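Local coordinates for peptide amidase (Stenotrophomonas maltophilia, PDB 1M22), which probably hydrolyses amide bonds, as a peptide amidase of the amidase signature family, at residues L130-A134 with N135-N139; P216-F219 with S220-T223; A228-V231 with A232-A235; I293-A296 with A297-R301. All blocks are in the same frame, centred on the assembly; numbering follows the deposited sequence.

Contact 1. Residues L130-A134 with N135-N139; sequences LSEWA and NFRGN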
ATOM      1  N   LEU A 130       0.867  10.362  -4.958  1.00  6.77           N
ATOM      2  CA  LEU A 130       1.280   9.087  -5.517  1.00  6.65           C
ATOM      3  C   LEU A 130       1.972   9.341  -6.844  1.00  6.49           C
ATOM      4  O   LEU A 130       1.823  10.416  -7.433  1.00  7.79           O
ATOM      5  CB  LEU A 130       0.052   8.205  -5.786  1.00  6.33           C
ATOM      6  CG  LEU A 130      -0.929   8.733  -6.848  1.00  7.20           C
ATOM      7  CD1 LEU A 130      -1.794   7.595  -7.368  1.00  8.41           C
ATOM      8  CD2 LEU A 130      -1.795   9.846  -6.265  1.00 10.16           C
ATOM      9  N   SER A 131       2.740   8.363  -7.307  1.00  6.49           N
ATOM     10  CA  SER A 131       3.361   8.478  -8.621  1.00  5.47           C
ATOM     11  C   SER A 131       2.138   8.638  -9.525  1.00  5.77           C
ATOM     12  O   SER A 131       1.176   7.877  -9.401  1.00  6.79           O
ATOM     13  CB  SER A 131       4.106   7.190  -8.965  1.00  6.01           C
ATOM     14  OG  SER A 131       5.091   6.915  -7.984  1.00  7.04           O
ATOM     15  N   GLU A 132       2.158   9.618 -10.427  1.00  6.61           N
ATOM     16  CA  GLU A 132       0.998   9.863 -11.280  1.00  7.17           C
ATOM     17  C   GLU A 132       0.455   8.605 -11.952  1.00  5.99           C
ATOM     18  O   GLU A 132       1.210   7.806 -12.507  1.00  7.00           O
ATOM     19  CB  GLU A 132       1.315  10.918 -12.342  1.00  8.04           C
ATOM     20  CG  GLU A 132       0.107  11.768 -12.695  1.00  7.93           C
ATOM     21  CD  GLU A 132       0.381  12.737 -13.823  1.00  9.22           C
ATOM     22  OE1 GLU A 132       0.379  12.300 -14.990  1.00  9.13           O
ATOM     23  OE2 GLU A 132       0.602  13.933 -13.536  1.00 10.01           O
ATOM     24  N   TRP A 133      -0.867   8.448 -11.899  1.00  6.85           N
ATOM     25  CA  TRP A 133      -1.554   7.292 -12.475  1.00  7.11           C
ATOM     26  C   TRP A 133      -1.003   5.981 -11.920  1.00  6.74           C
ATOM     27  O   TRP A 133      -0.947   4.963 -12.613  1.00  7.26           O
ATOM     28  CB  TRP A 133      -1.468   7.319 -14.010  1.00  8.59           C
ATOM     29  CG  TRP A 133      -2.195   8.495 -14.596  1.00  7.27           C
ATOM     30  CD1 TRP A 133      -1.639   9.618 -15.138  1.00  8.60           C
ATOM     31  CD2 TRP A 133      -3.614   8.715 -14.586  1.00  7.76           C
ATOM     32  NE1 TRP A 133      -2.621  10.527 -15.457  1.00  8.62           N
ATOM     33  CE2 TRP A 133      -3.841   9.999 -15.129  1.00  8.33           C
ATOM     34  CE3 TRP A 133      -4.713   7.952 -14.166  1.00  9.05           C
ATOM     35  CZ2 TRP A 133      -5.128  10.540 -15.262  1.00  9.03           C
ATOM     36  CZ3 TRP A 133      -5.992   8.491 -14.299  1.00  9.81           C
ATOM     37  CH2 TRP A 133      -6.187   9.773 -14.842  1.00  8.06           C
ATOM     38  N   ALA A 134      -0.608   6.025 -10.649  1.00  6.28           N
ATOM     39  CA  ALA A 134      -0.057   4.872  -9.942  1.00  6.91           C
ATOM     40  C   ALA A 134       1.134   4.275 -10.684  1.00  6.22           C
ATOM     41  O   ALA A 134       1.341   3.061 -10.706  1.00  7.62           O
ATOM     42  CB  ALA A 134      -1.141   3.817  -9.727  1.00  7.87           C
ATOM     43  N   ASN A 135       1.921   5.164 -11.279  1.00  7.54           N
ATOM     44  CA  ASN A 135       3.114   4.817 -12.040  1.00  8.16           C
ATOM     45  C   ASN A 135       2.869   4.003 -13.305  1.00  7.57           C
ATOM     46  O   ASN A 135       3.727   3.226 -13.724  1.00 11.57           O
ATOM     47  CB  ASN A 135       4.146   4.110 -11.151  1.00  9.15           C
ATOM     48  CG  ASN A 135       5.535   4.120 -11.764  1.00 12.16           C
ATOM     49  OD1 ASN A 135       5.920   5.088 -12.421  1.00 16.96           O
ATOM     50  ND2 ASN A 135       6.294   3.053 -11.548  1.00 12.34           N
ATOM     51  N   PHE A 136       1.703   4.174 -13.916  1.00  8.04           N
ATOM     52  CA  PHE A 136       1.444   3.470 -15.165  1.00  9.17           C
ATOM     53  C   PHE A 136       1.217   4.503 -16.264  1.00  8.76           C
ATOM     54  O   PHE A 136       0.260   4.410 -17.031  1.00 11.88           O
ATOM     55  CB  PHE A 136       0.229   2.545 -15.059  1.00  9.25           C
ATOM     56  CG  PHE A 136       0.262   1.413 -16.047  1.00  9.33           C
ATOM     57  CD1 PHE A 136       1.146   0.356 -15.870  1.00  9.74           C
ATOM     58  CD2 PHE A 136      -0.548   1.428 -17.175  1.00 10.47           C
ATOM     59  CE1 PHE A 136       1.227  -0.675 -16.803  1.00 10.84           C
ATOM     60  CE2 PHE A 136      -0.477   0.400 -18.119  1.00 11.17           C
ATOM     61  CZ  PHE A 136       0.415  -0.654 -17.931  1.00 11.41           C
ATOM     62  N   ARG A 137       2.105   5.492 -16.337  1.00  9.26           N
ATOM     63  CA  ARG A 137       1.979   6.533 -17.348  1.00  9.07           C
ATOM     64  C   ARG A 137       3.093   6.505 -18.384  1.00  9.36           C
ATOM     65  O   ARG A 137       2.819   6.471 -19.583  1.00  8.64           O
ATOM     66  CB  ARG A 137       1.943   7.920 -16.706  1.00 10.15           C
ATOM     67  CG  ARG A 137       1.380   8.976 -17.648  1.00 10.82           C
ATOM     68  CD  ARG A 137       1.664  10.385 -17.176  1.00 10.14           C
ATOM     69  NE  ARG A 137       3.035  10.797 -17.466  1.00  8.97           N
ATOM     70  CZ  ARG A 137       3.527  11.990 -17.149  1.00 10.33           C
ATOM     71  NH1 ARG A 137       2.761  12.875 -16.530  1.00  9.81           N
ATOM     72  NH2 ARG A 137       4.777  12.306 -17.469  1.00 10.75           N
ATOM     73  N   GLY A 138       4.345   6.520 -17.936  1.00  8.41           N
ATOM     74  CA  GLY A 138       5.443   6.514 -18.892  1.00  9.39           C
ATOM     75  C   GLY A 138       6.712   5.803 -18.464  1.00 10.78           C
ATOM     76  O   GLY A 138       6.810   5.307 -17.341  1.00 11.18           O
ATOM     77  N   ASN A 139       7.683   5.749 -19.375  1.00 11.33           N
ATOM     78  CA  ASN A 139       8.971   5.115 -19.104  1.00 11.84           C
ATOM     79  C   ASN A 139       9.866   6.092 -18.343  1.00 11.24           C
ATOM     80  O   ASN A 139       9.679   7.303 -18.425  1.00 12.84           O
ATOM     81  CB  ASN A 139       9.685   4.720 -20.406  1.00 12.49           C
ATOM     82  CG  ASN A 139       8.870   3.775 -21.266  1.00 14.47           C
ATOM     83  OD1 ASN A 139       8.185   2.889 -20.761  1.00 15.89           O
ATOM     84  ND2 ASN A 139       8.963   3.947 -22.581  1.00 14.15           N
TER
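Arg137 turns back to Glu132 because its CG leaves opposite the backbone N (chi1 -162°) and its chain then bends at chi3 (78°), while the Glu132 chain runs extended beyond CG to meet it. The result is a salt bridge between Glu132 OE1 and Arg137 NH1, 2.9 Å long. NH1 sits above the carboxylate plane, and the two flat groups are turned 64° against each other, so one N-H makes the link in place of a paired, coplanar fork. The aliphatic part of the arginine passes Trp133 on its way: CD lies at the indole edge, 4.0 Å from Trp133 CD1. Beneath these side chains the backbone makes a short left-handed helical turn, Trp133, Ala134 and Asn135 all having positive phi. It is bonded at a three-residue spacing, with Asn135 N to Glu132 O at 3.0 Å and Phe136 N to Trp133 O at 3.1 Å; both donors stand above the carbonyl planes. A weak bond from Asn135 N to Ser131 O, 3.4 Å, adds to the turn, and Ser131 CB touches Asn135 CB at 3.8 Å. The turn carries Ala134 into the active site of the amidase fold, its methyl about 4 Å from the side chain of Ser165, whose OG makes a weak hydrogen bond with Ala134 O. Arg137 is held further by the carbonyls of Glu362 and Gly367 and by a cation-pi contact with Phe366. Glu132 OE2 is taken by Ala147 N, Ser131 OG by Gly144 N, and Asn135 OD1 bonds Ser141 OG.

Contact 2. Residues P216-F219 with S220-T223; sequences PISF and SQDT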
ATOM      1  N   PRO A 216      -8.149   2.415 -11.472  1.00  9.77           N
ATOM      2  CA  PRO A 216      -7.373   1.197 -11.683  1.00  9.83           C
ATOM      3  C   PRO A 216      -6.186   1.154 -12.619  1.00  9.94           C
ATOM      4  O   PRO A 216      -5.823   2.124 -13.284  1.00 10.61           O
ATOM      5  CB  PRO A 216      -8.439   0.240 -12.177  1.00  9.96           C
ATOM      6  CG  PRO A 216      -9.180   1.138 -13.160  1.00 12.20           C
ATOM      7  CD  PRO A 216      -9.304   2.461 -12.391  1.00  9.80           C
ATOM      8  N   ILE A 217      -5.582  -0.027 -12.618  1.00  9.19           N
ATOM      9  CA  ILE A 217      -4.527  -0.380 -13.548  1.00  9.85           C
ATOM     10  C   ILE A 217      -4.956  -1.774 -13.998  1.00  9.40           C
ATOM     11  O   ILE A 217      -5.339  -1.964 -15.144  1.00 11.97           O
ATOM     12  CB  ILE A 217      -3.107  -0.487 -12.947  1.00  7.82           C
ATOM     13  CG1 ILE A 217      -2.579   0.896 -12.559  1.00 10.07           C
ATOM     14  CG2 ILE A 217      -2.169  -1.093 -14.000  1.00  9.88           C
ATOM     15  CD1 ILE A 217      -1.173   0.875 -11.984  1.00 11.04           C
ATOM     16  N   SER A 218      -4.967  -2.728 -13.069  1.00  8.60           N
ATOM     17  CA  SER A 218      -5.302  -4.119 -13.380  1.00  8.25           C
ATOM     18  C   SER A 218      -6.337  -4.794 -12.473  1.00  8.29           C
ATOM     19  O   SER A 218      -6.141  -4.890 -11.260  1.00  9.80           O
ATOM     20  CB  SER A 218      -4.006  -4.930 -13.341  1.00 10.02           C
ATOM     21  OG  SER A 218      -4.241  -6.323 -13.312  1.00 10.15           O
ATOM     22  N   PHE A 219      -7.429  -5.292 -13.041  1.00  8.14           N
ATOM     23  CA  PHE A 219      -8.397  -5.971 -12.193  1.00  8.67           C
ATOM     24  C   PHE A 219      -7.828  -7.309 -11.722  1.00  8.10           C
ATOM     25  O   PHE A 219      -8.266  -7.857 -10.712  1.00  7.90           O
ATOM     26  CB  PHE A 219      -9.743  -6.158 -12.910  1.00 11.44           C
ATOM     27  CG  PHE A 219      -9.649  -6.828 -14.245  1.00 12.84           C
ATOM     28  CD1 PHE A 219      -9.376  -8.186 -14.347  1.00 12.87           C
ATOM     29  CD2 PHE A 219      -9.863  -6.099 -15.407  1.00 14.59           C
ATOM     30  CE1 PHE A 219      -9.322  -8.810 -15.595  1.00 16.19           C
ATOM     31  CE2 PHE A 219      -9.812  -6.712 -16.658  1.00 16.05           C
ATOM     32  CZ  PHE A 219      -9.541  -8.067 -16.751  1.00 14.91           C
ATOM     33  N   SER A 220      -6.834  -7.828 -12.434  1.00  7.23           N
ATOM     34  CA  SER A 220      -6.218  -9.089 -12.043  1.00  7.06           C
ATOM     35  C   SER A 220      -5.271  -8.960 -10.847  1.00  7.03           C
ATOM     36  O   SER A 220      -5.164  -9.891 -10.043  1.00  8.72           O
ATOM     37  CB  SER A 220      -5.437  -9.692 -13.217  1.00  7.56           C
ATOM     38  OG  SER A 220      -6.307 -10.126 -14.250  1.00 10.27           O
ATOM     39  N   GLN A 221      -4.606  -7.813 -10.712  1.00  7.02           N
ATOM     40  CA  GLN A 221      -3.622  -7.628  -9.643  1.00  6.15           C
ATOM     41  C   GLN A 221      -3.880  -6.524  -8.623  1.00  6.59           C
ATOM     42  O   GLN A 221      -3.326  -6.560  -7.527  1.00  6.58           O
ATOM     43  CB  GLN A 221      -2.239  -7.397 -10.273  1.00  6.71           C
ATOM     44  CG  GLN A 221      -1.830  -8.514 -11.229  1.00  7.99           C
ATOM     45  CD  GLN A 221      -0.469  -8.328 -11.890  1.00  7.13           C
ATOM     46  OE1 GLN A 221      -0.136  -9.044 -12.834  1.00  8.19           O
ATOM     47  NE2 GLN A 221       0.325  -7.382 -11.396  1.00  7.22           N
ATOM     48  N   ASP A 222      -4.709  -5.550  -8.975  1.00  6.01           N
ATOM     49  CA  ASP A 222      -4.985  -4.415  -8.096  1.00  6.30           C
ATOM     50  C   ASP A 222      -5.625  -4.733  -6.760  1.00  5.86           C
ATOM     51  O   ASP A 222      -6.517  -5.568  -6.667  1.00  6.79           O
ATOM     52  CB  ASP A 222      -5.943  -3.425  -8.764  1.00  8.44           C
ATOM     53  CG  ASP A 222      -5.293  -2.549  -9.818  1.00 11.36           C
ATOM     54  OD1 ASP A 222      -4.151  -2.810 -10.243  1.00 10.39           O
ATOM     55  OD2 ASP A 222      -5.970  -1.579 -10.231  1.00 14.35           O
ATOM     56  N   THR A 223      -5.174  -4.039  -5.724  1.00  5.88           N
ATOM     57  CA  THR A 223      -5.811  -4.138  -4.423  1.00  6.63           C
ATOM     58  C   THR A 223      -5.342  -3.048  -3.492  1.00  5.19           C
ATOM     59  O   THR A 223      -4.184  -2.626  -3.528  1.00  5.82           O
ATOM     60  CB  THR A 223      -5.606  -5.490  -3.707  1.00  6.29           C
ATOM     61  OG1 THR A 223      -6.374  -5.486  -2.492  1.00  7.68           O
ATOM     62  CG2 THR A 223      -4.143  -5.718  -3.367  1.00  8.37           C
TER
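Asp222 reaches back across a compact loop to the backbone of Ile217 and Ser218, just ahead of strand 223-228 in the central sheet of the amidase fold. Within that loop Ser218 has the bonding pattern of an ST motif, its OG accepting from Gln221 N and its carbonyl from Asp222 N, the second less sure. Among the side-chain-to-backbone bonds, the carboxylate takes one N-H on each oxygen. Ile217 N meets the syn lone pair of Asp222 OD2 at 2.9 Å, whereas Ser218 N comes to Asp222 OD1 from above the carboxylate plane, also at 2.9 Å. Two consecutive amides thus hold the group and limit its rotation. Ser218 OG, standing opposite its own backbone N (chi1 166°), accepts from Gln221 N at 3.0 Å. Of the backbone bonds, that from Asp222 N to Ser218 O spans 2.8 Å, but the modelled place of this carbonyl oxygen is doubtful, and Gln221 N makes only a weak bond to it. Outside the loop, Glu329 bonds the hydroxyls of both Ser218 and Ser220, and Thr186 bonds Asp222 OD1 through its OG1 and Gln221 NE2 through its carbonyl. The active site is close by: the side chain of Ile217 lies about 6 Å from those of Ser165 and Ser189, and that of Phe219 about 3 Å from a bound HEPES buffer molecule. Close packing is slight: Ile217 CB rests 3.7 Å from Asp222 OD1. Phe219 has its CG between backbone N and carbonyl carbon (chi1 53°), which turns the ring towards Ser220, where its CE1 lies 3.6 Å from Ser220 OG.

Contact 3. Residues A228-V231 with A232-A235; sequences ARSV and ADAA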
ATOM      1  N   ALA A 228       0.895   1.144   7.910  1.00  5.10           N
ATOM      2  CA  ALA A 228       0.916   1.548   9.305  1.00  5.57           C
ATOM      3  C   ALA A 228       2.295   1.369   9.898  1.00  5.30           C
ATOM      4  O   ALA A 228       3.159   0.734   9.304  1.00  6.11           O
ATOM      5  CB  ALA A 228      -0.089   0.704  10.080  1.00  6.77           C
ATOM      6  N   ARG A 229       2.500   1.917  11.090  1.00  5.83           N
ATOM      7  CA  ARG A 229       3.796   1.795  11.734  1.00  7.07           C
ATOM      8  C   ARG A 229       3.963   0.449  12.425  1.00  7.96           C
ATOM      9  O   ARG A 229       5.085   0.036  12.722  1.00  9.03           O
ATOM     10  CB  ARG A 229       3.988   2.931  12.741  1.00  6.70           C
ATOM     11  CG  ARG A 229       4.141   4.301  12.091  1.00  7.55           C
ATOM     12  CD  ARG A 229       4.152   5.405  13.137  1.00  7.63           C
ATOM     13  NE  ARG A 229       2.889   5.460  13.869  1.00  8.42           N
ATOM     14  CZ  ARG A 229       1.786   6.053  13.423  1.00  8.28           C
ATOM     15  NH1 ARG A 229       1.777   6.663  12.244  1.00  8.52           N
ATOM     16  NH2 ARG A 229       0.679   6.019  14.154  1.00 10.21           N
ATOM     17  N   SER A 230       2.850  -0.242  12.663  1.00  6.40           N
ATOM     18  CA  SER A 230       2.888  -1.538  13.335  1.00  7.10           C
ATOM     19  C   SER A 230       1.949  -2.544  12.687  1.00  6.39           C
ATOM     20  O   SER A 230       0.986  -2.174  12.015  1.00  6.21           O
ATOM     21  CB  SER A 230       2.490  -1.380  14.803  1.00  8.52           C
ATOM     22  OG  SER A 230       1.106  -1.079  14.911  1.00  9.21           O
ATOM     23  N   VAL A 231       2.236  -3.821  12.907  1.00  5.86           N
ATOM     24  CA  VAL A 231       1.408  -4.890  12.371  1.00  6.18           C
ATOM     25  C   VAL A 231       0.013  -4.842  12.994  1.00  5.50           C
ATOM     26  O   VAL A 231      -0.976  -5.086  12.310  1.00  6.42           O
ATOM     27  CB  VAL A 231       2.061  -6.270  12.625  1.00  6.51           C
ATOM     28  CG1 VAL A 231       1.126  -7.389  12.167  1.00  7.25           C
ATOM     29  CG2 VAL A 231       3.394  -6.358  11.884  1.00  7.77           C
ATOM     30  N   ALA A 232      -0.069  -4.519  14.282  1.00  5.87           N
ATOM     31  CA  ALA A 232      -1.365  -4.439  14.951  1.00  6.11           C
ATOM     32  C   ALA A 232      -2.253  -3.382  14.293  1.00  6.86           C
ATOM     33  O   ALA A 232      -3.450  -3.594  14.104  1.00  6.95           O
ATOM     34  CB  ALA A 232      -1.170  -4.117  16.428  1.00  8.00           C
ATOM     35  N   ASP A 233      -1.668  -2.237  13.950  1.00  6.01           N
ATOM     36  CA  ASP A 233      -2.425  -1.170  13.300  1.00  6.73           C
ATOM     37  C   ASP A 233      -2.893  -1.624  11.916  1.00  6.07           C
ATOM     38  O   ASP A 233      -4.028  -1.361  11.515  1.00  6.62           O
ATOM     39  CB  ASP A 233      -1.566   0.093  13.161  1.00  8.03           C
ATOM     40  CG  ASP A 233      -1.393   0.837  14.473  1.00 10.87           C
ATOM     41  OD1 ASP A 233      -1.860   0.337  15.521  1.00 11.02           O
ATOM     42  OD2 ASP A 233      -0.785   1.931  14.451  1.00 11.26           O
ATOM     43  N   ALA A 234      -2.016  -2.301  11.180  1.00  5.93           N
ATOM     44  CA  ALA A 234      -2.380  -2.782   9.853  1.00  6.26           C
ATOM     45  C   ALA A 234      -3.528  -3.785   9.946  1.00  6.18           C
ATOM     46  O   ALA A 234      -4.436  -3.781   9.110  1.00  6.47           O
ATOM     47  CB  ALA A 234      -1.178  -3.429   9.180  1.00  7.23           C
ATOM     48  N   ALA A 235      -3.485  -4.643  10.964  1.00  6.28           N
ATOM     49  CA  ALA A 235      -4.521  -5.651  11.166  1.00  6.39           C
ATOM     50  C   ALA A 235      -5.863  -4.999  11.481  1.00  6.33           C
ATOM     51  O   ALA A 235      -6.908  -5.463  11.025  1.00  6.85           O
ATOM     52  CB  ALA A 235      -4.117  -6.607  12.291  1.00  7.36           C
TER
HETATM   53  O   HOH W   1       0.335   3.158  12.326  1.00  8.05           O
HETATM   54  O   HOH W   2       1.762   3.278  15.556  1.00 18.70           O
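Ser230 caps helix 231-241: its OG, placed between its own backbone N and carbonyl carbon (chi1 70°), accepts from Asp233 N at 3.2 Å. The cap sits where strand 223-228 of the central sheet hands over to the helix. Behind it the first regular backbone bonds follow, Ala234 N to Ser230 O at 3.1 Å and Ala235 N to Val231 O at 2.9 Å. Water supplies the second kind of link. One molecule accepts from Arg229 N and donates to Asp233 OD2, at 2.8 and 2.7 Å, and it also lies over a face of the Arg229 guanidinium. A second takes the N-H of Arg229 NE on the way to the same carboxylate. Arg229 NH2 and Asp233 OD2 themselves stay 4.4 Å apart, with the oxygen well out of the guanidinium plane, so no direct salt bridge forms. Apolar packing is slight: the methyl of Ala228 rests 3.5 Å from Asp233 CB, and both residues also lie against Val180 of the neighbouring strand. Elsewhere, Ser230 OG bonds Asp12, Asp233 OD1 takes Val13 N, and Arg229 NH1 bonds the carbonyls of Val173 and Ala178. With the arginine nearby and its own place in the first turn of the helix, near the positive end of the helix dipole, Asp233 probably stays ionised, even though the carboxylate of Asp12 is close and would work against this.

Contact 4. Residues I293-A296 with A297-R301; sequences IEQA and ATELR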
ATOM      1  N   ILE A 293      19.591  -9.536   7.117  1.00 11.68           N
ATOM      2  CA  ILE A 293      18.795 -10.715   6.813  1.00 11.56           C
ATOM      3  C   ILE A 293      19.237 -11.917   7.648  1.00 12.07           C
ATOM      4  O   ILE A 293      18.417 -12.774   7.978  1.00 12.23           O
ATOM      5  CB  ILE A 293      18.828 -11.043   5.296  1.00 12.66           C
ATOM      6  CG1 ILE A 293      17.736 -12.063   4.964  1.00 12.60           C
ATOM      7  CG2 ILE A 293      20.197 -11.547   4.886  1.00 13.62           C
ATOM      8  CD1 ILE A 293      16.324 -11.560   5.221  1.00 13.29           C
ATOM      9  N   GLU A 294      20.518 -11.979   8.006  1.00 13.15           N
ATOM     10  CA  GLU A 294      21.008 -13.075   8.841  1.00 15.31           C
ATOM     11  C   GLU A 294      20.388 -12.952  10.227  1.00 13.72           C
ATOM     12  O   GLU A 294      19.948 -13.941  10.819  1.00 13.99           O
ATOM     13  CB  GLU A 294      22.532 -13.029   8.974  1.00 18.72           C
ATOM     14  CG  GLU A 294      23.284 -13.599   7.794  1.00 26.83           C
ATOM     15  CD  GLU A 294      24.787 -13.536   7.981  1.00 30.64           C
ATOM     16  OE1 GLU A 294      25.311 -12.423   8.198  1.00 35.12           O
ATOM     17  OE2 GLU A 294      25.444 -14.595   7.912  1.00 33.90           O
ATOM     18  N   GLN A 295      20.355 -11.727  10.745  1.00 12.27           N
ATOM     19  CA  GLN A 295      19.782 -11.487  12.060  1.00 12.28           C
ATOM     20  C   GLN A 295      18.292 -11.814  12.046  1.00 11.20           C
ATOM     21  O   GLN A 295      17.771 -12.388  13.000  1.00 11.81           O
ATOM     22  CB  GLN A 295      19.984 -10.030  12.472  1.00 14.94           C
ATOM     23  CG  GLN A 295      19.523  -9.731  13.887  1.00 21.74           C
ATOM     24  CD  GLN A 295      20.251 -10.567  14.924  1.00 26.53           C
ATOM     25  OE1 GLN A 295      21.480 -10.548  15.003  1.00 30.17           O
ATOM     26  NE2 GLN A 295      19.493 -11.306  15.727  1.00 28.46           N
ATOM     27  N   ALA A 296      17.612 -11.444  10.965  1.00 10.76           N
ATOM     28  CA  ALA A 296      16.181 -11.710  10.844  1.00 10.26           C
ATOM     29  C   ALA A 296      15.910 -13.209  10.863  1.00  8.92           C
ATOM     30  O   ALA A 296      14.982 -13.669  11.525  1.00 10.05           O
ATOM     31  CB  ALA A 296      15.642 -11.102   9.563  1.00 11.59           C
ATOM     32  N   ALA A 297      16.717 -13.971  10.132  1.00 10.25           N
ATOM     33  CA  ALA A 297      16.547 -15.417  10.091  1.00  9.81           C
ATOM     34  C   ALA A 297      16.733 -15.991  11.492  1.00 10.56           C
ATOM     35  O   ALA A 297      15.977 -16.862  11.922  1.00 11.13           O
ATOM     36  CB  ALA A 297      17.549 -16.038   9.128  1.00 11.12           C
ATOM     37  N   THR A 298      17.741 -15.497  12.204  1.00 11.25           N
ATOM     38  CA  THR A 298      18.002 -15.963  13.559  1.00 11.74           C
ATOM     39  C   THR A 298      16.818 -15.655  14.473  1.00 11.06           C
ATOM     40  O   THR A 298      16.416 -16.500  15.275  1.00 11.95           O
ATOM     41  CB  THR A 298      19.277 -15.315  14.132  1.00 12.43           C
ATOM     42  OG1 THR A 298      20.410 -15.753  13.369  1.00 15.00           O
ATOM     43  CG2 THR A 298      19.476 -15.703  15.593  1.00 13.69           C
ATOM     44  N   GLU A 299      16.257 -14.453  14.357  1.00 11.31           N
ATOM     45  CA  GLU A 299      15.113 -14.084  15.185  1.00 10.72           C
ATOM     46  C   GLU A 299      13.927 -15.005  14.890  1.00 10.21           C
ATOM     47  O   GLU A 299      13.227 -15.428  15.804  1.00 10.59           O
ATOM     48  CB  GLU A 299      14.706 -12.626  14.941  1.00 11.48           C
ATOM     49  CG  GLU A 299      15.731 -11.571  15.374  1.00 13.86           C
ATOM     50  CD  GLU A 299      15.987 -11.541  16.879  1.00 14.33           C
ATOM     51  OE1 GLU A 299      15.078 -11.878  17.664  1.00 15.25           O
ATOM     52  OE2 GLU A 299      17.105 -11.155  17.280  1.00 19.84           O
ATOM     53  N   LEU A 300      13.704 -15.309  13.614  1.00 10.00           N
ATOM     54  CA  LEU A 300      12.609 -16.194  13.229  1.00  9.79           C
ATOM     55  C   LEU A 300      12.801 -17.579  13.849  1.00  9.44           C
ATOM     56  O   LEU A 300      11.856 -18.172  14.368  1.00 10.61           O
ATOM     57  CB  LEU A 300      12.529 -16.308  11.701  1.00  9.06           C
ATOM     58  CG  LEU A 300      12.121 -15.035  10.949  1.00  8.87           C
ATOM     59  CD1 LEU A 300      12.283 -15.245   9.453  1.00 11.21           C
ATOM     60  CD2 LEU A 300      10.681 -14.679  11.283  1.00 10.99           C
ATOM     61  N   ARG A 301      14.028 -18.090  13.793  1.00 10.36           N
ATOM     62  CA  ARG A 301      14.329 -19.401  14.360  1.00 10.73           C
ATOM     63  C   ARG A 301      14.167 -19.413  15.878  1.00 11.31           C
ATOM     64  O   ARG A 301      13.585 -20.345  16.435  1.00 12.48           O
ATOM     65  CB  ARG A 301      15.752 -19.829  13.990  1.00 11.02           C
ATOM     66  CG  ARG A 301      15.919 -20.176  12.523  1.00 12.52           C
ATOM     67  CD  ARG A 301      17.333 -20.638  12.211  1.00 15.09           C
ATOM     68  NE  ARG A 301      17.466 -21.057  10.817  1.00 16.04           N
ATOM     69  CZ  ARG A 301      18.247 -20.458   9.924  1.00 19.54           C
ATOM     70  NH1 ARG A 301      18.976 -19.407  10.274  1.00 19.10           N
ATOM     71  NH2 ARG A 301      18.294 -20.908   8.676  1.00 21.19           N
TER
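Gln295 NE2 reaches Glu299 OE2 one turn further along the helix at 2.9 Å, but the bond is weak, its angle at the hydrogen only 124°. The amide and carboxylate planes stand 41° apart. Both chains bend at chi2 to come together, Gln295 starting opposite its backbone N and Glu299 beside it. The other oxygen, Glu299 OE1, has a charged partner, a salt bridge to Arg483 of helix 470-484, so the carboxylate joins this weak intrahelical link to a tie between two helices. Four successive backbone bonds of alpha-helical spacing run alongside: Ala297 N to Ile293 O and Thr298 N to Glu294 O, both 3.0 Å, then Glu299 N to Gln295 O and Leu300 N to Ala296 O, both 2.9 Å. Helix 289-302 is the connecting helix of a beta-alpha-beta unit, joining the adjacent parallel strands 275-279 and 306-310, the latter at the edge of the mixed sheet. One side of it faces inward: Ile293 packs on Leu278 and Leu300 on Ile276 of the first strand, while Ala296 and Leu300 both touch Tyr480. Leu300 folds back on the preceding turn, its CG 3.2 Å from Ala296 O. The methyl of Ala297 lies over the carbonyl oxygens of Ile293 and Glu294, 3.6 Å from each. Outside, Glu294 and Gln295 are exposed, and Thr298 leans its CB on Gln295 O at 3.5 Å.

Overall arrangement
Along the chain the four follow one another as contacts 1, 2, 3 and 4, all within a single chain. Contacts 1 and 2, centres about 14 Å apart, meet: Ile217 CD1 packs against Ala134 O at 3.6 Å and against Phe136 CB, bringing the turn at 130-139 and the loop 216-223 together beside the active-site Ser165. Residues 216-223 lead into strand 223-228, whose far end opens into contact 3, its centre about 23 Å from that of contact 2 and across the centre of the chain. The centre of contact 4, on the helix beside the edge strand 306-310, is about 21 Å from that of contact 3. Both contacts 3 and 4 pack on helix 470-484, well away from the active site.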